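Local atomic coordinates of probable branched-chain amino acid ABC transporter, amino acid binding protein (Thermus thermophilus, PDB entry 3LKB), a protein that probably captures branched-chain amino acids such as valine, which is bound here, and delivers them to an ABC transporter for uptake. Residues Gly4-Thr9 / Lys309-Glu314; Glu32-Trp37 / Lys269-Lys274; Val298-Arg303 / Val321-Pro326. The protein carries 2 engineered substitutions. All blocks are in the same frame, centred on the assembly; numbering follows the deposited sequence.

How the interactions relate
All three contacts belong to one lobe of a periplasmic binding protein, built around strands 6-14 and 47-55 with helices packed against them. Interaction 1 has its first segment on strand 6-14 and interaction 2 on helix 21-41, the next element of the chain; interaction 2 is nested inside the loop that interaction 1 closes. Interaction 3 follows interaction 2, and its segments alternate with those of interaction 1. Centres lie about 15 Å (1 and 3), 21 Å (2 and 3) and 22 Å (1 and 2) apart. Helix 285-308 connects them: Ile301 meets Ile311 and Val298 meets Tyr34, so late parts of the chain complete the lobe begun by its N-terminal part.

Interaction 1: residues Gly4-Thr9 / Lys309-Glu314; sequences GQQQVT and KRITNE
Val8 and Ile311 meet methyl to methyl, CG2 of one lying 4.1 Å from CG2 of the other, and this apolar touch, with Val8 buried, is the closer-packed part of a small contact between a strand and a loop. Ile311 presents that methyl because CG2 stands anti to its own backbone N, while the longer branch turns toward Gln6. Beta-branched residues suit both places, since each offers a short, stiff methyl. Val8 CA and Ile311 CA stay 8.2 Å apart.

Toward the outside the packing slackens. Gln6, extended about its second torsion (chi2 -178°), brings NE2 no nearer than 4.3 Å to Ile311 CD1; the long side chain lays its amide end loosely beside the isoleucine, at the partly exposed rim, where a polar group is tolerated. Lys309, with positive phi just after a helix, and Arg310 remain exposed. The loop ends at Thr312, the N-cap of the next helix, whose OG1 accepts from Glu314 N at 2.8 Å. Its short hydroxyl satisfies an N-H that has no helical carbonyl before it.

The contact thus packs the first strand of the lobe against the late loop between helices 285-308 and 313-321. Strand 6-14 pairs in parallel with strand 47-55, where Val47 touches both Val8 and Ile311, and helix 285-308 adds Gln305 beside Gln6 and Ile311.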
loop_
_atom_site.group_PDB
_atom_site.type_symbol
_atom_site.label_atom_id
_atom_site.label_comp_id
_atom_site.label_asym_id
_atom_site.label_seq_id
_atom_site.Cartn_x
_atom_site.Cartn_y
_atom_site.Cartn_z
ATOM N N GLY A 4 4.079 34.732 18.283
ATOM C CA GLY A 4 5.044 34.059 17.434
ATOM C C GLY A 4 4.514 32.778 16.834
ATOM O O GLY A 4 3.329 32.458 16.969
ATOM N N GLN A 5 5.382 32.039 16.169
ATOM C CA GLN A 5 5.048 30.722 15.641
ATOM C C GLN A 5 4.707 29.718 16.736
ATOM O O GLN A 5 5.440 29.590 17.712
ATOM C CB GLN A 5 6.228 30.168 14.840
ATOM C CG GLN A 5 6.403 30.741 13.402
ATOM C CD GLN A 5 7.666 30.178 12.704
ATOM O OE1 GLN A 5 7.674 29.963 11.484
ATOM N NE2 GLN A 5 8.728 29.927 13.483
ATOM N N GLN A 6 3.604 29.001 16.575
ATOM C CA GLN A 6 3.304 27.835 17.420
ATOM C C GLN A 6 3.186 26.543 16.595
ATOM O O GLN A 6 2.889 26.557 15.393
ATOM C CB GLN A 6 2.034 28.062 18.233
ATOM C CG GLN A 6 0.809 28.220 17.352
ATOM C CD GLN A 6 -0.446 28.499 18.150
ATOM O OE1 GLN A 6 -0.891 27.668 18.949
ATOM N NE2 GLN A 6 -1.022 29.686 17.945
ATOM N N GLN A 7 3.439 25.418 17.250
ATOM C CA GLN A 7 3.299 24.132 16.599
ATOM C C GLN A 7 1.882 23.560 16.818
ATOM O O GLN A 7 1.367 23.526 17.969
ATOM C CB GLN A 7 4.366 23.165 17.100
ATOM C CG GLN A 7 4.361 21.867 16.314
ATOM C CD GLN A 7 5.506 20.949 16.679
ATOM O OE1 GLN A 7 6.270 20.532 15.791
ATOM N NE2 GLN A 7 5.632 20.608 17.977
ATOM N N VAL A 8 1.272 23.138 15.708
ATOM C CA VAL A 8 -0.006 22.451 15.733
ATOM C C VAL A 8 0.019 21.100 14.944
ATOM O O VAL A 8 0.423 21.030 13.760
ATOM C CB VAL A 8 -1.169 23.362 15.242
ATOM C CG1 VAL A 8 -2.438 22.531 14.984
ATOM C CG2 VAL A 8 -1.446 24.495 16.241
ATOM N N THR A 9 -0.414 20.041 15.626
ATOM C CA THR A 9 -0.429 18.728 15.054
ATOM C C THR A 9 -1.710 18.362 14.333
ATOM O O THR A 9 -2.841 18.475 14.854
ATOM C CB THR A 9 -0.059 17.679 16.045
ATOM O OG1 THR A 9 1.309 17.912 16.437
ATOM C CG2 THR A 9 -0.160 16.285 15.368
ATOM N N LYS A 309 -7.621 33.658 18.418
ATOM C CA LYS A 309 -6.172 33.750 18.551
ATOM C C LYS A 309 -5.619 32.638 19.488
ATOM O O LYS A 309 -4.541 32.736 20.070
ATOM C CB LYS A 309 -5.750 35.223 18.854
ATOM C CG LYS A 309 -4.597 35.462 19.858
ATOM C CD LYS A 309 -3.168 35.463 19.204
ATOM C CE LYS A 309 -2.039 35.757 20.246
ATOM N NZ LYS A 309 -2.079 37.131 20.879
ATOM N N ARG A 310 -6.373 31.563 19.602
ATOM C CA ARG A 310 -5.950 30.371 20.329
ATOM C C ARG A 310 -6.526 29.182 19.576
ATOM O O ARG A 310 -7.591 29.287 18.970
ATOM C CB ARG A 310 -6.419 30.370 21.801
ATOM C CG ARG A 310 -7.881 30.038 22.014
ATOM C CD ARG A 310 -8.257 29.776 23.500
ATOM N NE ARG A 310 -8.955 30.925 24.101
ATOM C CZ ARG A 310 -10.287 31.047 24.262
ATOM N NH1 ARG A 310 -11.133 30.082 23.892
ATOM N NH2 ARG A 310 -10.789 32.153 24.825
ATOM N N ILE A 311 -5.810 28.068 19.588
ATOM C CA ILE A 311 -6.196 26.922 18.819
ATOM C C ILE A 311 -6.371 25.747 19.758
ATOM O O ILE A 311 -5.382 25.169 20.257
ATOM C CB ILE A 311 -5.188 26.634 17.669
ATOM C CG1 ILE A 311 -5.407 27.634 16.512
ATOM C CG2 ILE A 311 -5.336 25.230 17.135
ATOM C CD1 ILE A 311 -4.167 27.889 15.711
ATOM N N THR A 312 -7.634 25.388 19.971
ATOM C CA THR A 312 -8.018 24.266 20.823
ATOM C C THR A 312 -9.204 23.469 20.230
ATOM O O THR A 312 -9.857 23.906 19.261
ATOM C CB THR A 312 -8.340 24.708 22.278
ATOM O OG1 THR A 312 -9.582 24.125 22.664
ATOM C CG2 THR A 312 -8.625 26.127 22.340
ATOM N N ASN A 313 -9.459 22.295 20.805
ATOM C CA ASN A 313 -10.624 21.516 20.427
ATOM C C ASN A 313 -11.907 22.347 20.501
ATOM O O ASN A 313 -12.847 22.150 19.700
ATOM C CB ASN A 313 -10.757 20.228 21.252
ATOM C CG ASN A 313 -10.792 20.490 22.781
ATOM O OD1 ASN A 313 -10.211 21.447 23.274
ATOM N ND2 ASN A 313 -11.477 19.636 23.508
ATOM N N GLU A 314 -11.954 23.252 21.467
ATOM C CA GLU A 314 -13.134 24.106 21.617
ATOM C C GLU A 314 -13.227 25.182 20.549
ATOM O O GLU A 314 -14.282 25.368 19.956
ATOM C CB GLU A 314 -13.216 24.700 23.021
ATOM C CG GLU A 314 -13.520 23.627 24.091
ATOM C CD GLU A 314 -13.064 24.046 25.502
ATOM O OE1 GLU A 314 -13.529 25.095 26.023
ATOM O OE2 GLU A 314 -12.224 23.322 26.086
#

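Interaction 2: residues Glu32-Trp37 / Lys269-Lys274; sequences EDYCKW and KEIGRK
Helix 32-37 and helix 269-274 cross almost perpendicularly, at 93°, with their axes 10.0 Å apart, and Asp33 and Ile271 have the nearest CA atoms. Ile271 is the centre of this crossing: its branches reach three residues of the other helix. Its CD1 sits over one face of the Trp37 indole, a CH-pi contact 3.7 Å from the centroid of the five-membered ring and 23° off the ring normal. CG1 comes close to the same ring, 3.5 Å from Trp37 CD1. The indole can take this position because its CG is anti to the backbone N (chi1 -164°), carrying the broad ring out across the crossing. The other branch, Ile271 CG2, packs 3.7 Å from Asp33 CB, and Tyr34 CD1 approaches Ile271 CD1 obliquely at 4.0 Å. A branched aliphatic chain suits this place, since one branch can lie on an aromatic face while the other fills the space beside a helix backbone. Were Trp37 replaced by an alanine, Ile271 CD1 would probably lose the aromatic face it rests on, and a gap would be likely to open between the helices.

Of the Asp33 side chain, CB faces the isoleucine; OD2 forms a salt bridge with Arg277 and a hydrogen bond with Tyr287, which satisfies a buried carboxylate. Helix 21-41 is the connecting helix of a beta-alpha-beta crossover between strands 6-14 and 47-55. Cys35 packs on strand 47-55, Tyr34 also touches helix 285-308, and helix 263-274 lies across the outer side through Ile271 and Leu267.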
loop_
_atom_site.group_PDB
_atom_site.type_symbol
_atom_site.label_atom_id
_atom_site.label_comp_id
_atom_site.label_asym_id
_atom_site.label_seq_id
_atom_site.Cartn_x
_atom_site.Cartn_y
_atom_site.Cartn_z
ATOM N N GLU A 32 -1.084 14.335 4.156
ATOM C CA GLU A 32 0.289 14.702 4.374
ATOM C C GLU A 32 0.659 15.824 3.422
ATOM O O GLU A 32 1.267 16.795 3.834
ATOM C CB GLU A 32 1.206 13.517 4.150
ATOM C CG GLU A 32 2.633 13.845 4.507
ATOM C CD GLU A 32 3.541 12.618 4.578
ATOM O OE1 GLU A 32 3.105 11.540 5.087
ATOM O OE2 GLU A 32 4.706 12.753 4.126
ATOM N N ASP A 33 0.266 15.690 2.154
ATOM C CA ASP A 33 0.583 16.705 1.148
ATOM C C ASP A 33 -0.022 18.094 1.409
ATOM O O ASP A 33 0.672 19.113 1.298
ATOM C CB ASP A 33 0.234 16.212 -0.269
ATOM C CG ASP A 33 1.176 15.122 -0.713
ATOM O OD1 ASP A 33 2.129 14.889 0.060
ATOM O OD2 ASP A 33 0.967 14.484 -1.772
ATOM N N TYR A 34 -1.281 18.088 1.751
ATOM C CA TYR A 34 -1.985 19.330 2.000
ATOM C C TYR A 34 -1.388 20.055 3.203
ATOM O O TYR A 34 -1.208 21.279 3.194
ATOM C CB TYR A 34 -3.447 19.025 2.252
ATOM C CG TYR A 34 -4.227 20.296 2.175
ATOM C CD1 TYR A 34 -4.512 20.815 0.947
ATOM C CD2 TYR A 34 -4.610 20.924 3.344
ATOM C CE1 TYR A 34 -5.184 22.002 0.845
ATOM C CE2 TYR A 34 -5.274 22.124 3.251
ATOM C CZ TYR A 34 -5.549 22.649 2.014
ATOM O OH TYR A 34 -6.188 23.851 1.928
ATOM N N CYS A 35 -1.096 19.266 4.246
ATOM C CA CYS A 35 -0.520 19.813 5.448
ATOM C C CYS A 35 0.835 20.437 5.141
ATOM O O CYS A 35 1.211 21.470 5.718
ATOM C CB CYS A 35 -0.370 18.736 6.505
ATOM S SG CYS A 35 0.081 19.359 8.155
ATOM N N LYS A 36 1.536 19.791 4.197
ATOM C CA LYS A 36 2.842 20.228 3.721
ATOM C C LYS A 36 2.702 21.545 2.991
ATOM O O LYS A 36 3.461 22.489 3.202
ATOM C CB LYS A 36 3.399 19.184 2.762
ATOM C CG LYS A 36 4.915 19.113 2.750
ATOM C CD LYS A 36 5.420 17.694 2.948
ATOM C CE LYS A 36 5.264 17.253 4.392
ATOM N NZ LYS A 36 5.820 15.884 4.612
ATOM N N TRP A 37 1.700 21.600 2.084
ATOM C CA TRP A 37 1.316 22.818 1.369
ATOM C C TRP A 37 0.829 23.957 2.301
ATOM O O TRP A 37 1.172 25.098 2.094
ATOM C CB TRP A 37 0.267 22.506 0.286
ATOM C CG TRP A 37 0.060 23.581 -0.751
ATOM C CD1 TRP A 37 0.848 23.829 -1.859
ATOM C CD2 TRP A 37 -1.029 24.495 -0.834
ATOM N NE1 TRP A 37 0.315 24.859 -2.616
ATOM C CE2 TRP A 37 -0.831 25.290 -1.997
ATOM C CE3 TRP A 37 -2.147 24.736 -0.036
ATOM C CZ2 TRP A 37 -1.701 26.327 -2.359
ATOM C CZ3 TRP A 37 -3.043 25.777 -0.410
ATOM C CH2 TRP A 37 -2.807 26.558 -1.559
ATOM N N LYS A 269 -3.940 18.732 -8.276
ATOM C CA LYS A 269 -2.984 18.457 -9.351
ATOM C C LYS A 269 -1.642 19.145 -9.104
ATOM O O LYS A 269 -0.571 18.504 -9.094
ATOM C CB LYS A 269 -3.566 18.931 -10.697
ATOM C CG LYS A 269 -4.283 17.894 -11.596
ATOM C CD LYS A 269 -5.050 16.858 -10.815
ATOM C CE LYS A 269 -6.466 16.569 -11.402
ATOM N NZ LYS A 269 -6.729 16.901 -12.877
ATOM N N GLU A 270 -1.721 20.439 -8.821
ATOM C CA GLU A 270 -0.576 21.255 -8.494
ATOM C C GLU A 270 0.181 20.695 -7.290
ATOM O O GLU A 270 1.403 20.517 -7.351
ATOM C CB GLU A 270 -1.015 22.709 -8.233
ATOM C CG GLU A 270 0.116 23.609 -7.690
ATOM C CD GLU A 270 -0.252 25.116 -7.470
ATOM O OE1 GLU A 270 -1.418 25.563 -7.643
ATOM O OE2 GLU A 270 0.682 25.865 -7.083
ATOM N N ILE A 271 -0.542 20.402 -6.214
ATOM C CA ILE A 271 0.093 19.866 -5.011
ATOM C C ILE A 271 0.677 18.477 -5.292
ATOM O O ILE A 271 1.819 18.144 -4.937
ATOM C CB ILE A 271 -0.901 19.871 -3.826
ATOM C CG1 ILE A 271 -1.149 21.324 -3.348
ATOM C CG2 ILE A 271 -0.419 18.978 -2.707
ATOM C CD1 ILE A 271 -2.212 21.442 -2.232
ATOM N N GLY A 272 -0.099 17.666 -5.991
ATOM C CA GLY A 272 0.391 16.340 -6.323
ATOM C C GLY A 272 1.688 16.370 -7.108
ATOM O O GLY A 272 2.580 15.609 -6.826
ATOM N N ARG A 273 1.793 17.227 -8.110
ATOM C CA ARG A 273 3.011 17.249 -8.896
ATOM C C ARG A 273 4.154 17.797 -8.065
ATOM O O ARG A 273 5.256 17.210 -8.022
ATOM C CB ARG A 273 2.826 17.952 -10.251
ATOM C CG ARG A 273 2.642 19.463 -10.249
ATOM C CD ARG A 273 4.000 20.276 -10.290
ATOM N NE ARG A 273 4.919 19.866 -11.376
ATOM C CZ ARG A 273 4.957 20.394 -12.607
ATOM N NH1 ARG A 273 4.125 21.377 -12.967
ATOM N NH2 ARG A 273 5.844 19.933 -13.491
ATOM N N LYS A 274 3.849 18.845 -7.307
ATOM C CA LYS A 274 4.828 19.477 -6.471
ATOM C C LYS A 274 5.609 18.459 -5.690
ATOM O O LYS A 274 6.824 18.546 -5.692
ATOM C CB LYS A 274 4.183 20.499 -5.537
ATOM C CG LYS A 274 5.193 21.258 -4.656
ATOM C CD LYS A 274 4.942 22.794 -4.618
ATOM C CE LYS A 274 5.801 23.488 -3.539
ATOM N NZ LYS A 274 7.283 23.099 -3.544
#

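Interaction 3: residues Val298-Arg303 / Val321-Pro326; sequences VEAIRR and VGMNGP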
loop_
_atom_site.group_PDB
_atom_site.type_symbol
_atom_site.label_atom_id
_atom_site.label_comp_id
_atom_site.label_asym_id
_atom_site.label_seq_id
_atom_site.Cartn_x
_atom_site.Cartn_y
_atom_site.Cartn_z
ATOM N N VAL A 298 -7.682 22.249 8.238
ATOM C CA VAL A 298 -6.869 23.416 8.156
ATOM C C VAL A 298 -7.757 24.683 8.084
ATOM O O VAL A 298 -7.460 25.709 8.713
ATOM C CB VAL A 298 -5.857 23.341 7.001
ATOM C CG1 VAL A 298 -5.163 24.727 6.808
ATOM C CG2 VAL A 298 -4.864 22.223 7.278
ATOM N N GLU A 299 -8.859 24.648 7.370
ATOM C CA GLU A 299 -9.669 25.888 7.397
ATOM C C GLU A 299 -10.295 26.184 8.774
ATOM O O GLU A 299 -10.446 27.324 9.144
ATOM C CB GLU A 299 -10.696 25.911 6.255
ATOM C CG GLU A 299 -11.777 27.037 6.321
ATOM C CD GLU A 299 -11.259 28.425 5.964
ATOM O OE1 GLU A 299 -10.060 28.532 5.666
ATOM O OE2 GLU A 299 -12.052 29.417 5.975
ATOM N N ALA A 300 -10.667 25.174 9.543
ATOM C CA ALA A 300 -11.248 25.454 10.859
ATOM C C ALA A 300 -10.182 25.956 11.845
ATOM O O ALA A 300 -10.491 26.835 12.665
ATOM C CB ALA A 300 -11.939 24.252 11.414
ATOM N N ILE A 301 -8.959 25.450 11.786
ATOM C CA ILE A 301 -7.819 25.970 12.536
ATOM C C ILE A 301 -7.546 27.455 12.225
ATOM O O ILE A 301 -7.273 28.227 13.092
ATOM C CB ILE A 301 -6.490 25.119 12.341
ATOM C CG1 ILE A 301 -6.551 23.720 12.924
ATOM C CG2 ILE A 301 -5.319 25.813 12.846
ATOM C CD1 ILE A 301 -7.796 23.369 13.320
ATOM N N ARG A 302 -7.642 27.811 10.970
ATOM C CA ARG A 302 -7.461 29.161 10.525
ATOM C C ARG A 302 -8.528 30.093 11.070
ATOM O O ARG A 302 -8.233 31.135 11.530
ATOM C CB ARG A 302 -7.377 29.261 8.992
ATOM C CG ARG A 302 -6.990 30.596 8.496
ATOM C CD ARG A 302 -7.213 30.822 7.060
ATOM N NE ARG A 302 -8.595 30.823 6.752
ATOM C CZ ARG A 302 -9.399 31.860 6.813
ATOM N NH1 ARG A 302 -8.966 33.039 7.143
ATOM N NH2 ARG A 302 -10.639 31.684 6.533
ATOM N N ARG A 303 -9.765 29.667 11.010
ATOM C CA ARG A 303 -10.851 30.403 11.580
ATOM C C ARG A 303 -10.760 30.504 13.080
ATOM O O ARG A 303 -10.967 31.525 13.633
ATOM C CB ARG A 303 -12.180 29.876 11.116
ATOM C CG ARG A 303 -12.521 30.274 9.748
ATOM C CD ARG A 303 -13.384 29.306 9.161
ATOM N NE ARG A 303 -13.700 29.503 7.782
ATOM C CZ ARG A 303 -14.917 29.480 7.318
ATOM N NH1 ARG A 303 -15.869 29.370 8.160
ATOM N NH2 ARG A 303 -15.150 29.590 6.057
ATOM N N VAL A 321 -18.894 24.777 13.464
ATOM C CA VAL A 321 -20.354 24.953 13.580
ATOM C C VAL A 321 -20.798 26.338 13.163
ATOM O O VAL A 321 -21.992 26.581 13.038
ATOM C CB VAL A 321 -20.933 24.640 15.014
ATOM C CG1 VAL A 321 -20.599 23.226 15.468
ATOM C CG2 VAL A 321 -20.410 25.609 16.056
ATOM N N GLY A 322 -19.851 27.249 12.979
ATOM C CA GLY A 322 -20.131 28.531 12.325
ATOM C C GLY A 322 -19.867 28.533 10.814
ATOM O O GLY A 322 -19.993 29.586 10.157
ATOM N N MET A 323 -19.483 27.373 10.260
ATOM C CA MET A 323 -19.106 27.240 8.830
ATOM C C MET A 323 -20.357 27.021 7.979
ATOM O O MET A 323 -20.576 25.915 7.442
ATOM C CB MET A 323 -18.127 26.071 8.675
ATOM C CG MET A 323 -17.233 26.007 7.422
ATOM S SD MET A 323 -16.102 24.522 7.479
ATOM C CE MET A 323 -14.688 25.223 8.270
ATOM N N ASN A 324 -21.197 28.063 7.884
ATOM C CA ASN A 324 -22.452 27.996 7.127
ATOM C C ASN A 324 -22.902 29.305 6.505
ATOM O O ASN A 324 -22.363 30.387 6.800
ATOM C CB ASN A 324 -23.579 27.448 8.003
ATOM C CG ASN A 324 -23.657 28.151 9.333
ATOM O OD1 ASN A 324 -23.990 29.336 9.408
ATOM N ND2 ASN A 324 -23.348 27.443 10.379
ATOM N N GLY A 325 -23.892 29.203 5.624
ATOM C CA GLY A 325 -24.361 30.369 4.853
ATOM C C GLY A 325 -23.265 30.955 3.987
ATOM O O GLY A 325 -22.543 30.234 3.321
ATOM N N PRO A 326 -23.162 32.282 3.958
ATOM C CA PRO A 326 -22.083 33.018 3.284
ATOM C C PRO A 326 -20.722 32.747 3.937
ATOM O O PRO A 326 -19.700 33.166 3.413
ATOM C CB PRO A 326 -22.431 34.509 3.550
ATOM C CG PRO A 326 -23.801 34.519 4.099
ATOM C CD PRO A 326 -24.166 33.164 4.579
#
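Glu299, whose CG packs against the Met323 methyl, has in OE2 an oxygen approached by Arg302 and Arg303, one turn further along the same helix. Arg302 NH2 donates to OE2 at 2.7 Å, meeting it on the syn side, while Arg302 NE reaches OE1 at 2.9 Å in a nearly straight bond (167°). Arg302 thus grips the carboxylate side-on, one nitrogen to each oxygen. Arg303 NE also points at OE2, although the modelled separation is so short that its value is doubtful, and Arg303 NH2 adds a weak bond. Two positive partners would be expected to keep this glutamate ionised, and a bend at its second torsion (chi2 74°) turns the carboxylate forward along the helix, toward them.

Met323 comes from the loop that follows helix 313-321, so the contact joins that loop to helix 285-308 within one lobe of the periplasmic-binding-protein fold. It is the centre of an inverse gamma turn, and a backbone bond to Phe345 ties the loop down; the side chain of Met323 is about 9 Å from the bound sodium ion. The unbranched chain extends and then bends at its third torsion (chi3 -91°), bringing CE 3.9 Å from Glu299 CG. The same methyl lies over one face of the Arg303 guanidinium, toward its rim, and 4.3 Å from Ala300 CB. Met323 CG is 3.7 Å from Arg303 NH1, the two side chains crossing at about a right angle. A slim, flexible methionine fits here, since it can slip between aliphatic carbon and a flat cation. Arginine can offer that flat surface while its N-H groups bond in the plane: Arg303 NH1 binds the carbonyl of Asn327. At Ala300 a small residue lets helix 313-321 pack close, through Ala319 and Ile320.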